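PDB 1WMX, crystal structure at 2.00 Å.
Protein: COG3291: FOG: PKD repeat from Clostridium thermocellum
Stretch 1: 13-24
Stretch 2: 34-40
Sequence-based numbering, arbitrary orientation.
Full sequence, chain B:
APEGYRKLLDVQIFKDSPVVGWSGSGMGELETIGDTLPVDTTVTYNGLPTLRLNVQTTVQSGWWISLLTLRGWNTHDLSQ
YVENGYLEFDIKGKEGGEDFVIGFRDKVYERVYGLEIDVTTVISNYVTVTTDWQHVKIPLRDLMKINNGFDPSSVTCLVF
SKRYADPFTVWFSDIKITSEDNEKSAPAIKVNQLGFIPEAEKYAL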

# COMPACT_ATOMS: atom_id res chain seq x y z
N ILE B 13 -6.70 -10.40 -17.57
CA ILE B 13 -6.19 -10.68 -16.24
C ILE B 13 -6.68 -12.05 -15.78
O ILE B 13 -5.94 -12.81 -15.16
CB ILE B 13 -6.62 -9.57 -15.25
CG1 ILE B 13 -6.00 -8.24 -15.70
CG2 ILE B 13 -6.15 -9.91 -13.84
CD1 ILE B 13 -6.45 -7.04 -14.88
N PHE B 14 -7.94 -12.37 -16.08
CA PHE B 14 -8.51 -13.66 -15.73
C PHE B 14 -9.46 -14.10 -16.82
O PHE B 14 -10.25 -13.30 -17.32
CB PHE B 14 -9.31 -13.61 -14.43
CG PHE B 14 -10.16 -14.84 -14.22
CD1 PHE B 14 -9.57 -16.07 -13.93
CD2 PHE B 14 -11.55 -14.79 -14.39
CE1 PHE B 14 -10.35 -17.23 -13.83
CE2 PHE B 14 -12.33 -15.95 -14.29
CZ PHE B 14 -11.73 -17.17 -14.01
N LYS B 15 -9.40 -15.38 -17.16
CA LYS B 15 -10.29 -15.92 -18.17
C LYS B 15 -10.89 -17.25 -17.71
O LYS B 15 -12.11 -17.36 -17.51
CB LYS B 15 -9.55 -16.10 -19.49
CG LYS B 15 -10.41 -16.69 -20.58
CD LYS B 15 -9.80 -16.48 -21.96
CE LYS B 15 -10.75 -16.95 -23.06
NZ LYS B 15 -10.22 -16.62 -24.42
N ASP B 16 -10.05 -18.25 -17.51
CA ASP B 16 -10.55 -19.55 -17.12
C ASP B 16 -9.65 -20.35 -16.17
O ASP B 16 -10.04 -21.42 -15.72
CB ASP B 16 -10.80 -20.38 -18.37
CG ASP B 16 -9.54 -20.58 -19.19
OD1 ASP B 16 -9.61 -21.26 -20.24
OD2 ASP B 16 -8.47 -20.05 -18.80
N SER B 17 -8.47 -19.83 -15.86
CA SER B 17 -7.55 -20.57 -15.01
C SER B 17 -6.90 -19.78 -13.87
O SER B 17 -6.89 -18.55 -13.89
CB SER B 17 -6.48 -21.21 -15.89
OG SER B 17 -5.92 -20.25 -16.76
N PRO B 18 -6.34 -20.50 -12.87
CA PRO B 18 -5.68 -19.89 -11.72
C PRO B 18 -4.73 -18.79 -12.13
O PRO B 18 -3.94 -18.95 -13.05
CB PRO B 18 -4.98 -21.08 -11.06
CG PRO B 18 -5.97 -22.17 -11.28
CD PRO B 18 -6.29 -21.97 -12.76
N VAL B 19 -4.83 -17.65 -11.45
CA VAL B 19 -3.98 -16.52 -11.78
C VAL B 19 -2.81 -16.39 -10.82
O VAL B 19 -2.98 -16.48 -9.61
CB VAL B 19 -4.79 -15.20 -11.76
CG1 VAL B 19 -3.90 -14.04 -12.22
CG2 VAL B 19 -6.01 -15.33 -12.67
N VAL B 20 -1.62 -16.18 -11.38
CA VAL B 20 -0.40 -16.02 -10.59
C VAL B 20 -0.47 -14.71 -9.80
O VAL B 20 -0.80 -13.66 -10.34
CB VAL B 20 0.85 -16.01 -11.51
CG1 VAL B 20 2.08 -15.49 -10.76
CG2 VAL B 20 1.13 -17.43 -12.01
N GLY B 21 -0.17 -14.78 -8.51
CA GLY B 21 -0.21 -13.60 -7.65
C GLY B 21 -0.17 -14.02 -6.19
O GLY B 21 0.34 -15.09 -5.86
N TRP B 22 -0.73 -13.19 -5.31
CA TRP B 22 -0.75 -13.51 -3.89
C TRP B 22 -1.98 -12.90 -3.25
O TRP B 22 -2.25 -11.72 -3.42
CB TRP B 22 0.50 -12.96 -3.18
CG TRP B 22 0.70 -13.49 -1.77
CD1 TRP B 22 1.46 -14.57 -1.39
CD2 TRP B 22 0.09 -12.98 -0.57
NE1 TRP B 22 1.36 -14.76 -0.02
CE2 TRP B 22 0.53 -13.79 0.50
CE3 TRP B 22 -0.78 -11.91 -0.30
CZ2 TRP B 22 0.13 -13.57 1.83
CZ3 TRP B 22 -1.18 -11.69 1.03
CH2 TRP B 22 -0.73 -12.52 2.07
N SER B 23 -2.73 -13.72 -2.53
CA SER B 23 -3.93 -13.30 -1.81
C SER B 23 -3.75 -13.79 -0.39
O SER B 23 -3.22 -14.88 -0.17
CB SER B 23 -5.18 -13.93 -2.42
OG SER B 23 -5.44 -13.41 -3.72
N GLY B 24 -4.18 -13.00 0.59
CA GLY B 24 -4.04 -13.41 1.98
C GLY B 24 -4.78 -12.51 2.95
O GLY B 24 -5.45 -11.56 2.56
N GLY B 34 -2.98 -22.19 -2.70
CA GLY B 34 -1.69 -21.91 -3.33
C GLY B 34 -1.40 -20.42 -3.23
O GLY B 34 -0.71 -19.84 -4.08
N ASP B 35 -1.95 -19.81 -2.19
CA ASP B 35 -1.83 -18.38 -1.92
C ASP B 35 -2.40 -17.47 -3.00
O ASP B 35 -1.90 -16.37 -3.23
CB ASP B 35 -0.39 -17.99 -1.60
CG ASP B 35 0.11 -18.63 -0.32
OD1 ASP B 35 -0.58 -18.51 0.73
OD2 ASP B 35 1.19 -19.26 -0.35
N THR B 36 -3.43 -17.95 -3.68
CA THR B 36 -4.08 -17.15 -4.70
C THR B 36 -5.58 -17.47 -4.71
O THR B 36 -6.04 -18.36 -3.99
CB THR B 36 -3.45 -17.36 -6.12
OG1 THR B 36 -4.02 -16.41 -7.03
CG2 THR B 36 -3.70 -18.77 -6.65
N LEU B 37 -6.36 -16.74 -5.50
CA LEU B 37 -7.79 -16.95 -5.55
C LEU B 37 -8.18 -18.29 -6.18
O LEU B 37 -7.62 -18.73 -7.17
CB LEU B 37 -8.45 -15.80 -6.31
CG LEU B 37 -9.10 -14.68 -5.48
CD1 LEU B 37 -8.34 -14.42 -4.19
CD2 LEU B 37 -9.17 -13.42 -6.34
N PRO B 38 -9.17 -18.97 -5.57
CA PRO B 38 -9.60 -20.25 -6.13
C PRO B 38 -10.47 -20.03 -7.37
O PRO B 38 -11.15 -19.02 -7.50
CB PRO B 38 -10.38 -20.88 -4.98
CG PRO B 38 -11.01 -19.67 -4.32
CD PRO B 38 -9.90 -18.64 -4.33
N VAL B 39 -10.42 -20.98 -8.31
CA VAL B 39 -11.22 -20.90 -9.52
C VAL B 39 -12.45 -21.79 -9.34
O VAL B 39 -12.34 -23.00 -9.13
CB VAL B 39 -10.41 -21.36 -10.77
CG1 VAL B 39 -11.29 -21.31 -12.02
CG2 VAL B 39 -9.21 -20.45 -10.96
N ASP B 40 -13.62 -21.16 -9.42
CA ASP B 40 -14.88 -21.86 -9.25
C ASP B 40 -15.32 -22.49 -10.56
O ASP B 40 -15.52 -21.81 -11.56
CB ASP B 40 -15.93 -20.87 -8.73
CG ASP B 40 -17.01 -21.54 -7.93
OD1 ASP B 40 -17.62 -20.86 -7.07
OD2 ASP B 40 -17.25 -22.75 -8.15
O HOH W 1 -6.17 -17.25 -9.12
O HOH W 2 0.41 -17.48 -4.87
O HOH W 3 -3.98 -13.74 -5.65
O HOH W 4 -2.23 -16.53 1.65

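The two stretches run in opposite directions, Pro-18 lying near Val-39 (CA to CA 6.0 Å) and Ser-23 near Thr-36 (CA to CA 4.8 Å). They do not zip together as a regular ladder: a single direct backbone hydrogen bond joins them, from Ser-23 N to Asp-35 O at 2.9 Å. The same carbonyl receives a CA-H...O contact from Trp-22, with CA 3.2 Å from Asp-35 O.

Waters extend this sparse pairing. Val-19 N donates to water 1, 2.7 Å from N to the water oxygen, and the water donates to Leu-37 O (2.8 Å), bridging backbones too far apart to bond directly. Water 4 donates to Ser-23 O and to the Asp-35 carboxylate at OD1.

Thr-36 supplies what the backbone lacks: its OG1 donates to Val-19 O at 2.8 Å. A short hydroxyl side chain suits this place, reaching a main-chain acceptor while also accepting from water 3, which lies 2.4 Å from Ser-23 OG. Small Ser-23 points toward the partner, its OG 3.1 Å from Leu-37 CD1; held by water 3 and hydrogen-bonded elsewhere in the structure, this buried polar atom is satisfied beside the methyl.

At the other end the chemistry is apolar. Val-39 points toward stretch 1, and its CG2 packs 3.7 Å from Pro-18 CG and 4.5 Å from Phe-14 CE1, a compact branched side chain filling the space beside two rings.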